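PDB 3L3B: Es1 family protein from Ehrlichia chaffeensis, which is of unconfirmed function but has a DJ-1/PfpI amidotransferase-like fold and may take part in isoprenoid biosynthesis. Local coordinates for residues 151-159 with 228-239; 162-173 with 184-192. All coordinates share one frame; numbering follows the deposited sequence.

Contact 1: 151-159 with 228-239; sequences KKPIGAVCI and IQDMISSMVNYL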
ATOM      1  N   LYS B 151      -7.151 -27.122   9.126  1.00 11.90           N
ATOM      2  CA  LYS B 151      -8.542 -26.601   9.241  1.00 11.05           C
ATOM      3  C   LYS B 151      -8.597 -25.124   9.636  1.00 11.58           C
ATOM      4  O   LYS B 151      -9.485 -24.679  10.372  1.00 10.46           O
ATOM      5  CB  LYS B 151      -9.426 -27.494  10.181  1.00 12.12           C
ATOM      6  N   LYS B 152      -7.640 -24.365   9.099  1.00 10.89           N
ATOM      7  CA  LYS B 152      -7.484 -22.938   9.367  1.00 11.13           C
ATOM      8  C   LYS B 152      -7.886 -22.156   8.130  1.00 10.00           C
ATOM      9  O   LYS B 152      -7.490 -22.516   7.023  1.00  9.81           O
ATOM     10  CB  LYS B 152      -6.053 -22.611   9.755  1.00 11.06           C
ATOM     11  CG  LYS B 152      -5.719 -23.155  11.123  1.00 12.13           C
ATOM     12  CD  LYS B 152      -4.248 -23.058  11.470  1.00 14.53           C
ATOM     13  CE  LYS B 152      -4.059 -23.621  12.872  1.00 13.69           C
ATOM     14  NZ  LYS B 152      -2.707 -23.478  13.351  1.00 18.12           N
ATOM     15  N   PRO B 153      -8.732 -21.129   8.313  1.00  9.11           N
ATOM     16  CA  PRO B 153      -9.273 -20.382   7.203  1.00 10.02           C
ATOM     17  C   PRO B 153      -8.178 -19.768   6.371  1.00  8.54           C
ATOM     18  O   PRO B 153      -7.214 -19.272   6.916  1.00  8.54           O
ATOM     19  CB  PRO B 153     -10.053 -19.258   7.892  1.00 10.30           C
ATOM     20  CG  PRO B 153     -10.478 -19.885   9.193  1.00  9.95           C
ATOM     21  CD  PRO B 153      -9.276 -20.648   9.598  1.00 10.48           C
ATOM     22  N   ILE B 154      -8.341 -19.839   5.066  1.00  9.01           N
ATOM     23  CA  ILE B 154      -7.440 -19.275   4.100  1.00  8.11           C
ATOM     24  C   ILE B 154      -8.260 -18.268   3.273  1.00  8.68           C
ATOM     25  O   ILE B 154      -9.286 -18.619   2.689  1.00  7.23           O
ATOM     26  CB  ILE B 154      -6.888 -20.341   3.133  1.00  8.17           C
ATOM     27  CG1 ILE B 154      -5.998 -21.367   3.816  1.00  7.47           C
ATOM     28  CG2 ILE B 154      -6.076 -19.708   1.977  1.00  6.59           C
ATOM     29  CD1 ILE B 154      -5.758 -22.624   2.924  1.00  6.96           C
ATOM     30  N   GLY B 155      -7.795 -17.015   3.249  1.00  8.12           N
ATOM     31  CA  GLY B 155      -8.385 -15.958   2.435  1.00  8.82           C
ATOM     32  C   GLY B 155      -7.509 -15.616   1.242  1.00  8.36           C
ATOM     33  O   GLY B 155      -6.302 -15.626   1.361  1.00  8.35           O
ATOM     34  N   ALA B 156      -8.122 -15.300   0.092  1.00  8.10           N
ATOM     35  CA  ALA B 156      -7.387 -15.108  -1.151  1.00  8.68           C
ATOM     36  C   ALA B 156      -8.076 -14.007  -1.957  1.00  8.91           C
ATOM     37  O   ALA B 156      -9.298 -13.971  -2.067  1.00  8.33           O
ATOM     38  CB  ALA B 156      -7.273 -16.481  -1.984  1.00  7.69           C
ATOM     39  N   VAL B 157      -7.296 -13.076  -2.467  1.00  8.72           N
ATOM     40  CA  VAL B 157      -7.813 -11.899  -3.136  1.00  9.32           C
ATOM     41  C   VAL B 157      -7.322 -11.878  -4.589  1.00  9.69           C
ATOM     42  O   VAL B 157      -6.164 -12.270  -4.914  1.00 10.02           O
ATOM     43  CB  VAL B 157      -7.325 -10.621  -2.412  1.00 10.02           C
ATOM     44  CG1 VAL B 157      -7.974  -9.308  -3.035  1.00  8.24           C
ATOM     45  CG2 VAL B 157      -7.564 -10.752  -0.884  1.00  9.86           C
ATOM     46  N   CYS B 158      -8.218 -11.465  -5.454  1.00 10.77           N
ATOM     47  CA  CYS B 158      -7.934 -11.230  -6.853  1.00 14.27           C
ATOM     48  C   CYS B 158      -7.611 -12.518  -7.642  1.00 13.28           C
ATOM     49  O   CYS B 158      -8.482 -13.342  -7.799  1.00 12.85           O
ATOM     50  CB  CYS B 158      -6.851 -10.173  -6.967  1.00 15.20           C
ATOM     51  SG  CYS B 158      -6.938  -9.468  -8.568  1.00 29.13           S
ATOM     52  N   ILE B 159      -6.394 -12.703  -8.135  1.00 11.85           N
ATOM     53  CA  ILE B 159      -6.066 -13.968  -8.817  1.00 11.71           C
ATOM     54  C   ILE B 159      -5.700 -15.092  -7.837  1.00 10.45           C
ATOM     55  O   ILE B 159      -5.715 -16.287  -8.192  1.00 10.50           O
ATOM     56  CB  ILE B 159      -4.903 -13.770  -9.809  1.00 11.75           C
ATOM     57  CG1 ILE B 159      -4.839 -14.897 -10.844  1.00 14.95           C
ATOM     58  CG2 ILE B 159      -3.549 -13.588  -9.025  1.00 10.96           C
ATOM     59  CD1 ILE B 159      -6.125 -15.110 -11.721  1.00 16.25           C
ATOM     60  N   ILE B 228     -12.802  -6.672   0.392  1.00  9.92           N
ATOM     61  CA  ILE B 228     -11.771  -7.182   1.313  1.00  9.77           C
ATOM     62  C   ILE B 228     -12.260  -7.125   2.744  1.00  9.91           C
ATOM     63  O   ILE B 228     -11.989  -8.007   3.534  1.00 11.61           O
ATOM     64  CB  ILE B 228     -10.432  -6.353   1.172  1.00  9.57           C
ATOM     65  CG1 ILE B 228      -9.791  -6.731  -0.145  1.00  8.71           C
ATOM     66  CG2 ILE B 228      -9.503  -6.616   2.346  1.00 10.22           C
ATOM     67  CD1 ILE B 228      -8.612  -5.836  -0.651  1.00 10.32           C
ATOM     68  N   GLN B 229     -12.960  -6.062   3.085  1.00 10.98           N
ATOM     69  CA  GLN B 229     -13.548  -5.920   4.410  1.00 12.24           C
ATOM     70  C   GLN B 229     -14.535  -7.085   4.696  1.00 12.26           C
ATOM     71  O   GLN B 229     -14.535  -7.654   5.777  1.00 11.06           O
ATOM     72  CB  GLN B 229     -14.248  -4.568   4.512  1.00 12.57           C
ATOM     73  CG  GLN B 229     -15.014  -4.339   5.803  1.00 15.78           C
ATOM     74  CD  GLN B 229     -15.672  -2.984   5.829  1.00 16.86           C
ATOM     75  OE1 GLN B 229     -16.776  -2.810   5.324  1.00 18.92           O
ATOM     76  NE2 GLN B 229     -14.992  -2.018   6.407  1.00 20.31           N
ATOM     77  N   ASP B 230     -15.340  -7.453   3.709  1.00 12.55           N
ATOM     78  CA  ASP B 230     -16.283  -8.552   3.892  1.00 11.62           C
ATOM     79  C   ASP B 230     -15.590  -9.916   4.046  1.00 11.30           C
ATOM     80  O   ASP B 230     -16.033 -10.767   4.814  1.00  9.47           O
ATOM     81  CB  ASP B 230     -17.229  -8.631   2.719  1.00 12.28           C
ATOM     82  CG  ASP B 230     -18.420  -9.544   3.019  1.00 12.34           C
ATOM     83  OD1 ASP B 230     -18.537 -10.622   2.388  1.00 14.99           O
ATOM     84  OD2 ASP B 230     -19.184  -9.203   3.943  1.00 13.22           O
ATOM     85  N   MET B 231     -14.503 -10.108   3.303  1.00 10.18           N
ATOM     86  CA  MET B 231     -13.769 -11.337   3.371  1.00 10.10           C
ATOM     87  C   MET B 231     -13.162 -11.556   4.762  1.00  9.34           C
ATOM     88  O   MET B 231     -13.363 -12.597   5.366  1.00  9.02           O
ATOM     89  CB  MET B 231     -12.679 -11.341   2.302  1.00  9.95           C
ATOM     90  CG  MET B 231     -12.074 -12.685   2.195  1.00 10.36           C
ATOM     91  SD  MET B 231     -10.690 -12.771   1.116  1.00 12.99           S
ATOM     92  CE  MET B 231      -9.424 -12.042   2.131  1.00 10.32           C
ATOM     93  N   ILE B 232     -12.461 -10.556   5.282  1.00 10.17           N
ATOM     94  CA  ILE B 232     -11.764 -10.657   6.559  1.00 10.21           C
ATOM     95  C   ILE B 232     -12.779 -10.787   7.689  1.00 12.04           C
ATOM     96  O   ILE B 232     -12.610 -11.658   8.562  1.00 12.22           O
ATOM     97  CB  ILE B 232     -10.853  -9.424   6.834  1.00 10.89           C
ATOM     98  CG1 ILE B 232      -9.726  -9.265   5.780  1.00  9.57           C
ATOM     99  CG2 ILE B 232     -10.334  -9.481   8.269  1.00 11.44           C
ATOM    100  CD1 ILE B 232      -8.759 -10.445   5.554  1.00 10.04           C
ATOM    101  N   SER B 233     -13.842  -9.966   7.664  1.00 12.01           N
ATOM    102  CA  SER B 233     -14.981 -10.166   8.568  1.00 12.68           C
ATOM    103  C   SER B 233     -15.435 -11.619   8.595  1.00 12.77           C
ATOM    104  O   SER B 233     -15.562 -12.205   9.657  1.00 11.88           O
ATOM    105  CB  SER B 233     -16.195  -9.294   8.185  1.00 12.98           C
ATOM    106  OG  SER B 233     -15.864  -7.915   8.244  1.00 16.30           O
ATOM    107  N   SER B 234     -15.693 -12.189   7.421  1.00 13.13           N
ATOM    108  CA  SER B 234     -16.228 -13.542   7.329  1.00 12.46           C
ATOM    109  C   SER B 234     -15.260 -14.548   7.915  1.00 12.00           C
ATOM    110  O   SER B 234     -15.662 -15.508   8.552  1.00  9.92           O
ATOM    111  CB  SER B 234     -16.514 -13.907   5.874  1.00 12.83           C
ATOM    112  OG  SER B 234     -17.469 -13.015   5.330  1.00 14.67           O
ATOM    113  N   MET B 235     -13.977 -14.351   7.676  1.00 11.17           N
ATOM    114  CA  MET B 235     -12.967 -15.227   8.266  1.00 12.45           C
ATOM    115  C   MET B 235     -12.974 -15.116   9.795  1.00 13.89           C
ATOM    116  O   MET B 235     -12.970 -16.113  10.511  1.00 14.16           O
ATOM    117  CB  MET B 235     -11.560 -14.900   7.725  1.00 11.48           C
ATOM    118  CG  MET B 235     -11.382 -15.212   6.259  1.00 11.29           C
ATOM    119  SD  MET B 235      -9.778 -14.624   5.666  1.00 11.24           S
ATOM    120  CE  MET B 235      -8.849 -16.066   6.332  1.00  9.56           C
ATOM    121  N   VAL B 236     -12.975 -13.892  10.286  1.00 15.56           N
ATOM    122  CA  VAL B 236     -13.008 -13.656  11.725  1.00 17.06           C
ATOM    123  C   VAL B 236     -14.302 -14.213  12.388  1.00 17.61           C
ATOM    124  O   VAL B 236     -14.243 -14.799  13.474  1.00 17.69           O
ATOM    125  CB  VAL B 236     -12.830 -12.145  12.058  1.00 16.93           C
ATOM    126  CG1 VAL B 236     -12.980 -11.900  13.568  1.00 18.63           C
ATOM    127  CG2 VAL B 236     -11.480 -11.611  11.556  1.00 17.79           C
ATOM    128  N   ASN B 237     -15.457 -14.048  11.741  1.00 18.60           N
ATOM    129  CA  ASN B 237     -16.713 -14.526  12.303  1.00 19.25           C
ATOM    130  C   ASN B 237     -16.698 -16.045  12.323  1.00 20.35           C
ATOM    131  O   ASN B 237     -17.270 -16.676  13.221  1.00 19.19           O
ATOM    132  CB  ASN B 237     -17.922 -14.102  11.472  1.00 19.80           C
ATOM    133  CG  ASN B 237     -18.123 -12.607  11.421  1.00 20.78           C
ATOM    134  OD1 ASN B 237     -18.911 -12.129  10.605  1.00 25.07           O
ATOM    135  ND2 ASN B 237     -17.402 -11.855  12.256  1.00 21.55           N
ATOM    136  N   TYR B 238     -16.073 -16.631  11.314  1.00 20.88           N
ATOM    137  CA  TYR B 238     -15.926 -18.069  11.282  1.00 22.71           C
ATOM    138  C   TYR B 238     -15.150 -18.579  12.503  1.00 23.74           C
ATOM    139  O   TYR B 238     -15.493 -19.622  13.038  1.00 23.81           O
ATOM    140  CB  TYR B 238     -15.269 -18.556   9.986  1.00 22.32           C
ATOM    141  CG  TYR B 238     -15.150 -20.042   9.992  1.00 23.57           C
ATOM    142  CD1 TYR B 238     -16.180 -20.835   9.486  1.00 25.26           C
ATOM    143  CD2 TYR B 238     -14.062 -20.667  10.599  1.00 23.43           C
ATOM    144  CE1 TYR B 238     -16.109 -22.218   9.538  1.00 26.09           C
ATOM    145  CE2 TYR B 238     -13.978 -22.049  10.653  1.00 25.04           C
ATOM    146  CZ  TYR B 238     -15.004 -22.818  10.124  1.00 25.72           C
ATOM    147  OH  TYR B 238     -14.924 -24.189  10.156  1.00 25.46           O
ATOM    148  N   LEU B 239     -14.120 -17.853  12.937  1.00 25.04           N
ATOM    149  CA  LEU B 239     -13.349 -18.225  14.128  1.00 26.22           C
ATOM    150  C   LEU B 239     -13.964 -17.730  15.465  1.00 27.49           C
ATOM    151  O   LEU B 239     -13.217 -17.382  16.399  1.00 27.75           O
ATOM    152  CB  LEU B 239     -11.943 -17.661  14.025  1.00 26.71           C
ATOM    153  CG  LEU B 239     -11.121 -17.977  12.783  1.00 26.69           C
ATOM    154  CD1 LEU B 239      -9.951 -17.053  12.739  1.00 28.06           C
ATOM    155  CD2 LEU B 239     -10.710 -19.458  12.820  1.00 29.25           C
TER
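P153, G155 and V157, alternate residues of 151-159, face helix 228-238, whose axis runs antiparallel to strand 154-157 (175°) at 9.4 Å. Two methionines carry the sulfur and methyl contacts. M235 sets its CG anti to the carbonyl carbon (chi1 -67°) and bends at chi3, which lays its terminal methyl along the strand backbone. Its CE is 3.4 Å from G155 N and also close to P153 O, while its SD rests near G155 CA. M231, one turn earlier, takes the other route, with CG anti to the backbone N (chi1 -170°). Its SD lies 3.7 Å from A156 O, and its CE meets V157 CG2 at 3.8 Å. M235 SD and M231 CE thus converge over G155, where the absence of a side chain lets them come this near.

Purely apolar contacts close the two ends. The ring of P153 meets L239 with CG and CD, each 3.7 Å from L239 CD2, and its CG comes obliquely to the Y238 ring. At the other end V157 CG1 and I228 CD1 make a looser contact. M231 and M235 also touch V112 of the neighbouring strand 110-113, so the helix packs across more than one strand of the central sheet. With the strand's backbone bonded to strands 110-113 and 209-212, the interface is consistent with hydrophobic layer packing in an alpha/beta sandwich, its cohesion resting on dispersion and shape.

Contact 2: 162-173 with 184-192; sequences AVVVALLKDIAK and GLIDKMGGV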
ATOM      1  N   ALA B 162      -7.506 -18.556  -7.659  1.00  9.24           N
ATOM      2  CA  ALA B 162      -7.206 -19.509  -8.728  1.00  9.53           C
ATOM      3  C   ALA B 162      -6.010 -20.353  -8.356  1.00 10.23           C
ATOM      4  O   ALA B 162      -6.011 -21.587  -8.541  1.00 10.82           O
ATOM      5  CB  ALA B 162      -6.948 -18.749 -10.109  1.00 10.79           C
ATOM      6  N   VAL B 163      -4.991 -19.713  -7.796  1.00  9.99           N
ATOM      7  CA  VAL B 163      -3.818 -20.422  -7.360  1.00 10.38           C
ATOM      8  C   VAL B 163      -4.113 -21.383  -6.194  1.00 10.90           C
ATOM      9  O   VAL B 163      -3.563 -22.498  -6.165  1.00  9.85           O
ATOM     10  CB  VAL B 163      -2.687 -19.507  -6.964  1.00 11.50           C
ATOM     11  CG1 VAL B 163      -1.401 -20.356  -6.623  1.00 11.52           C
ATOM     12  CG2 VAL B 163      -2.410 -18.485  -8.104  1.00 11.22           C
ATOM     13  N   VAL B 164      -4.985 -20.946  -5.275  1.00  9.96           N
ATOM     14  CA  VAL B 164      -5.401 -21.777  -4.154  1.00  9.89           C
ATOM     15  C   VAL B 164      -6.173 -22.992  -4.656  1.00  8.79           C
ATOM     16  O   VAL B 164      -5.929 -24.099  -4.190  1.00  9.30           O
ATOM     17  CB  VAL B 164      -6.231 -20.994  -3.105  1.00  9.57           C
ATOM     18  CG1 VAL B 164      -6.815 -21.982  -2.022  1.00  8.63           C
ATOM     19  CG2 VAL B 164      -5.400 -19.885  -2.466  1.00 11.80           C
ATOM     20  N   VAL B 165      -7.101 -22.781  -5.591  1.00  7.61           N
ATOM     21  CA  VAL B 165      -7.863 -23.889  -6.172  1.00  8.40           C
ATOM     22  C   VAL B 165      -6.899 -24.925  -6.733  1.00  8.95           C
ATOM     23  O   VAL B 165      -7.002 -26.106  -6.403  1.00  8.08           O
ATOM     24  CB  VAL B 165      -8.922 -23.399  -7.208  1.00  8.01           C
ATOM     25  CG1 VAL B 165      -9.467 -24.503  -8.041  1.00  7.78           C
ATOM     26  CG2 VAL B 165     -10.044 -22.614  -6.463  1.00  8.55           C
ATOM     27  N   ALA B 166      -5.923 -24.452  -7.506  1.00  7.95           N
ATOM     28  CA  ALA B 166      -4.980 -25.332  -8.196  1.00  8.50           C
ATOM     29  C   ALA B 166      -4.123 -26.137  -7.203  1.00  7.53           C
ATOM     30  O   ALA B 166      -3.976 -27.348  -7.305  1.00  8.36           O
ATOM     31  CB  ALA B 166      -4.070 -24.488  -9.146  1.00  6.82           C
ATOM     32  N   LEU B 167      -3.578 -25.467  -6.211  1.00  7.34           N
ATOM     33  CA  LEU B 167      -2.732 -26.146  -5.282  1.00  7.46           C
ATOM     34  C   LEU B 167      -3.517 -27.142  -4.392  1.00  7.26           C
ATOM     35  O   LEU B 167      -2.906 -28.076  -3.885  1.00  7.10           O
ATOM     36  CB  LEU B 167      -1.898 -25.157  -4.459  1.00  8.70           C
ATOM     37  CG  LEU B 167      -2.510 -24.369  -3.299  1.00  9.97           C
ATOM     38  CD1 LEU B 167      -2.485 -25.176  -1.981  1.00 11.29           C
ATOM     39  CD2 LEU B 167      -1.794 -22.982  -3.050  1.00  9.85           C
ATOM     40  N   LEU B 168      -4.819 -26.931  -4.195  1.00  5.80           N
ATOM     41  CA  LEU B 168      -5.666 -27.881  -3.422  1.00  8.10           C
ATOM     42  C   LEU B 168      -6.374 -28.995  -4.258  1.00  8.27           C
ATOM     43  O   LEU B 168      -6.980 -29.918  -3.701  1.00  7.80           O
ATOM     44  CB  LEU B 168      -6.675 -27.113  -2.601  1.00  7.31           C
ATOM     45  CG  LEU B 168      -6.113 -26.267  -1.462  1.00  7.22           C
ATOM     46  CD1 LEU B 168      -7.216 -25.397  -0.827  1.00  5.72           C
ATOM     47  CD2 LEU B 168      -5.346 -27.135  -0.410  1.00  8.25           C
ATOM     48  N   LYS B 169      -6.289 -28.915  -5.575  1.00  9.52           N
ATOM     49  CA  LYS B 169      -7.177 -29.680  -6.457  1.00 11.26           C
ATOM     50  C   LYS B 169      -7.096 -31.195  -6.329  1.00 11.15           C
ATOM     51  O   LYS B 169      -8.062 -31.878  -6.633  1.00  9.73           O
ATOM     52  CB  LYS B 169      -6.935 -29.303  -7.920  1.00 12.41           C
ATOM     53  CG  LYS B 169      -5.749 -29.995  -8.539  1.00 17.55           C
ATOM     54  CD  LYS B 169      -5.294 -29.265  -9.806  1.00 24.79           C
ATOM     55  CE  LYS B 169      -5.737 -29.977 -11.090  1.00 26.90           C
ATOM     56  NZ  LYS B 169      -4.823 -29.498 -12.210  1.00 27.68           N
ATOM     57  N   ASP B 170      -5.946 -31.711  -5.912  1.00 11.15           N
ATOM     58  CA  ASP B 170      -5.803 -33.154  -5.731  1.00 12.85           C
ATOM     59  C   ASP B 170      -6.448 -33.668  -4.462  1.00 11.55           C
ATOM     60  O   ASP B 170      -6.710 -34.825  -4.367  1.00 10.94           O
ATOM     61  CB  ASP B 170      -4.338 -33.567  -5.740  1.00 13.93           C
ATOM     62  CG  ASP B 170      -3.652 -33.221  -7.058  1.00 17.90           C
ATOM     63  OD1 ASP B 170      -4.260 -33.453  -8.157  1.00 21.49           O
ATOM     64  OD2 ASP B 170      -2.514 -32.722  -6.981  1.00 22.18           O
ATOM     65  N   ILE B 171      -6.700 -32.797  -3.498  1.00 10.86           N
ATOM     66  CA  ILE B 171      -7.298 -33.209  -2.242  1.00 11.48           C
ATOM     67  C   ILE B 171      -8.644 -32.533  -1.943  1.00 10.48           C
ATOM     68  O   ILE B 171      -9.335 -32.951  -1.034  1.00  8.13           O
ATOM     69  CB  ILE B 171      -6.308 -32.995  -1.045  1.00 12.10           C
ATOM     70  CG1 ILE B 171      -6.002 -31.515  -0.839  1.00 11.88           C
ATOM     71  CG2 ILE B 171      -5.006 -33.864  -1.246  1.00 14.91           C
ATOM     72  CD1 ILE B 171      -5.184 -31.196   0.439  1.00 14.96           C
ATOM     73  N   ALA B 172      -9.023 -31.500  -2.714  1.00  9.22           N
ATOM     74  CA  ALA B 172     -10.286 -30.830  -2.502  1.00  9.41           C
ATOM     75  C   ALA B 172     -10.781 -30.099  -3.767  1.00  9.05           C
ATOM     76  O   ALA B 172      -9.973 -29.636  -4.590  1.00 12.03           O
ATOM     77  CB  ALA B 172     -10.107 -29.807  -1.350  1.00  6.82           C
ATOM     78  N   LYS B 173     -12.090 -29.918  -3.876  1.00  8.25           N
ATOM     79  CA  LYS B 173     -12.686 -29.136  -4.961  1.00  8.16           C
ATOM     80  C   LYS B 173     -13.284 -27.897  -4.289  1.00  9.34           C
ATOM     81  O   LYS B 173     -14.339 -28.014  -3.681  1.00 10.83           O
ATOM     82  CB  LYS B 173     -13.780 -29.970  -5.640  1.00  7.74           C
ATOM     83  CG  LYS B 173     -14.717 -29.207  -6.597  1.00  7.29           C
ATOM     84  CD  LYS B 173     -15.591 -30.074  -7.477  1.00  8.96           C
ATOM     85  CE  LYS B 173     -14.838 -30.768  -8.575  1.00 11.22           C
ATOM     86  NZ  LYS B 173     -15.822 -31.196  -9.656  1.00 12.07           N
ATOM     87  N   GLY B 184     -13.702 -19.997 -17.772  1.00 15.90           N
ATOM     88  CA  GLY B 184     -13.809 -21.292 -17.056  1.00 15.42           C
ATOM     89  C   GLY B 184     -12.497 -21.707 -16.398  1.00 14.89           C
ATOM     90  O   GLY B 184     -12.205 -22.901 -16.299  1.00 15.16           O
ATOM     91  N   LEU B 185     -11.724 -20.717 -15.945  1.00 14.21           N
ATOM     92  CA  LEU B 185     -10.437 -20.962 -15.298  1.00 14.26           C
ATOM     93  C   LEU B 185     -10.566 -21.818 -14.016  1.00 13.75           C
ATOM     94  O   LEU B 185      -9.816 -22.773 -13.843  1.00 13.78           O
ATOM     95  CB  LEU B 185      -9.737 -19.656 -14.970  1.00 14.72           C
ATOM     96  CG  LEU B 185      -8.362 -19.718 -14.306  1.00 16.22           C
ATOM     97  CD1 LEU B 185      -7.409 -20.590 -15.114  1.00 18.39           C
ATOM     98  CD2 LEU B 185      -7.801 -18.304 -14.086  1.00 17.79           C
ATOM     99  N   ILE B 186     -11.505 -21.469 -13.143  1.00 12.35           N
ATOM    100  CA  ILE B 186     -11.593 -22.127 -11.839  1.00 12.00           C
ATOM    101  C   ILE B 186     -12.022 -23.588 -12.095  1.00 11.44           C
ATOM    102  O   ILE B 186     -11.438 -24.509 -11.547  1.00 10.22           O
ATOM    103  CB  ILE B 186     -12.561 -21.381 -10.859  1.00 10.95           C
ATOM    104  CG1 ILE B 186     -12.042 -19.971 -10.495  1.00 11.65           C
ATOM    105  CG2 ILE B 186     -12.860 -22.223  -9.595  1.00  9.96           C
ATOM    106  CD1 ILE B 186     -10.613 -19.876  -9.921  1.00  8.78           C
ATOM    107  N   ASP B 187     -13.002 -23.784 -12.964  1.00 12.63           N
ATOM    108  CA  ASP B 187     -13.446 -25.130 -13.329  1.00 13.95           C
ATOM    109  C   ASP B 187     -12.242 -25.956 -13.842  1.00 15.17           C
ATOM    110  O   ASP B 187     -12.010 -27.077 -13.373  1.00 13.95           O
ATOM    111  CB  ASP B 187     -14.611 -25.088 -14.340  1.00 13.64           C
ATOM    112  CG  ASP B 187     -14.989 -26.457 -14.860  1.00 16.89           C
ATOM    113  OD1 ASP B 187     -14.491 -26.821 -15.950  1.00 20.24           O
ATOM    114  OD2 ASP B 187     -15.770 -27.174 -14.182  1.00 16.03           O
ATOM    115  N   LYS B 188     -11.487 -25.401 -14.783  1.00 15.92           N
ATOM    116  CA  LYS B 188     -10.288 -26.062 -15.316  1.00 17.41           C
ATOM    117  C   LYS B 188      -9.223 -26.344 -14.241  1.00 18.10           C
ATOM    118  O   LYS B 188      -8.488 -27.314 -14.330  1.00 18.32           O
ATOM    119  CB  LYS B 188      -9.656 -25.206 -16.431  1.00 18.37           C
ATOM    120  N   MET B 189      -9.149 -25.502 -13.225  1.00 18.02           N
ATOM    121  CA  MET B 189      -8.136 -25.667 -12.182  1.00 19.02           C
ATOM    122  C   MET B 189      -8.600 -26.662 -11.107  1.00 16.92           C
ATOM    123  O   MET B 189      -7.852 -26.969 -10.191  1.00 16.99           O
ATOM    124  CB  MET B 189      -7.822 -24.317 -11.520  1.00 19.34           C
ATOM    125  CG  MET B 189      -7.019 -23.252 -12.327  1.00 25.10           C
ATOM    126  SD  MET B 189      -5.457 -23.825 -13.006  1.00 33.28           S
ATOM    127  CE  MET B 189      -6.020 -24.629 -14.502  1.00 30.20           C
ATOM    128  N   GLY B 190      -9.847 -27.100 -11.192  1.00 15.71           N
ATOM    129  CA  GLY B 190     -10.386 -28.155 -10.329  1.00 14.29           C
ATOM    130  C   GLY B 190     -11.294 -27.688  -9.208  1.00 13.10           C
ATOM    131  O   GLY B 190     -11.559 -28.443  -8.265  1.00 12.62           O
ATOM    132  N   GLY B 191     -11.807 -26.461  -9.313  1.00 10.86           N
ATOM    133  CA  GLY B 191     -12.718 -25.904  -8.311  1.00  9.95           C
ATOM    134  C   GLY B 191     -14.079 -25.556  -8.874  1.00  8.81           C
ATOM    135  O   GLY B 191     -14.470 -26.044  -9.962  1.00  8.74           O
ATOM    136  N   VAL B 192     -14.799 -24.723  -8.121  1.00  7.84           N
ATOM    137  CA  VAL B 192     -16.124 -24.249  -8.477  1.00  7.49           C
ATOM    138  C   VAL B 192     -16.148 -22.724  -8.360  1.00  8.43           C
ATOM    139  O   VAL B 192     -15.745 -22.156  -7.324  1.00  7.73           O
ATOM    140  CB  VAL B 192     -17.195 -24.861  -7.528  1.00  7.68           C
ATOM    141  CG1 VAL B 192     -18.601 -24.294  -7.807  1.00  5.89           C
ATOM    142  CG2 VAL B 192     -17.188 -26.366  -7.663  1.00  6.72           C
TER
HETATM  143  O   HOH W   1     -10.813 -30.799  -7.547  1.00 10.50           O
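V165 directs its CG1 branch into the turn that ends helix 185-189, where it lies 3.3 Å from G191 N and also close to G191 CA and M189 CB. This placement follows from its first torsion (chi1 166°), which sets CG1 anti to the backbone N; the second branch, CG2, turns instead to I186 CG2. The turn is a Schellman motif with G190 at positive phi, and G191 N is already bonded back to I186 O, so the methyl packs against a backbone group that has its partner.

A turn earlier on helix 160-168, A162 offers its flank to I186. The isoleucine chain bends at chi2, bringing CD1 to 3.6 Å from A162 CA, with L185 CD2 approaching A162 CB. M189 lies beside A166: its CB faces V165, whereas its folded chain carries SD to 4.2 Å from A166 CB.

The lysines contribute their aliphatic parts. K169 curls its chain round the M189 carbonyl, with CB 3.4 Å from M189 O. K173 crosses V192 at an angle, its CG 3.9 Å from V192 CG2, and its CA makes a CA-H...O contact with G190 O (angle at H 144°). A water bonded to both G190 O and K169 O spans the segments.

The helix axes are nearly parallel (17°), and the backbones approach closely because each near pair has an alanine or glycine on one side. The contact joins helix 160-168 and the chain after it to helix 185-189, whose Schellman turn leads into V192 and the small parallel pair 175-176/192-193. M189 O, buried with no polar partner in the model, is a probable electrostatic cost of that close fit.

Strand 154-157 leads directly into helix 160-168, so contacts 1 and 2 share one continuous run of chain, and both segments of 162-173/184-192 fall between the two segments of contact 1 in the sequence. The contact centres lie about 18 Å apart, yet A156 CB and V164 CG2 touch at 3.9 Å. A156 points away from helix 228-238, which places this join on the opposite face of the strand from contact 1. The centre of contact 1 lies about 11 Å, and that of contact 2 about 15 Å, from the centre of the chain. C158, between strand and helix with phi 68° and psi -114°, has the strained turn expected of the DJ-1/PfpI nucleophile elbow, though a catalytic role here remains an inference.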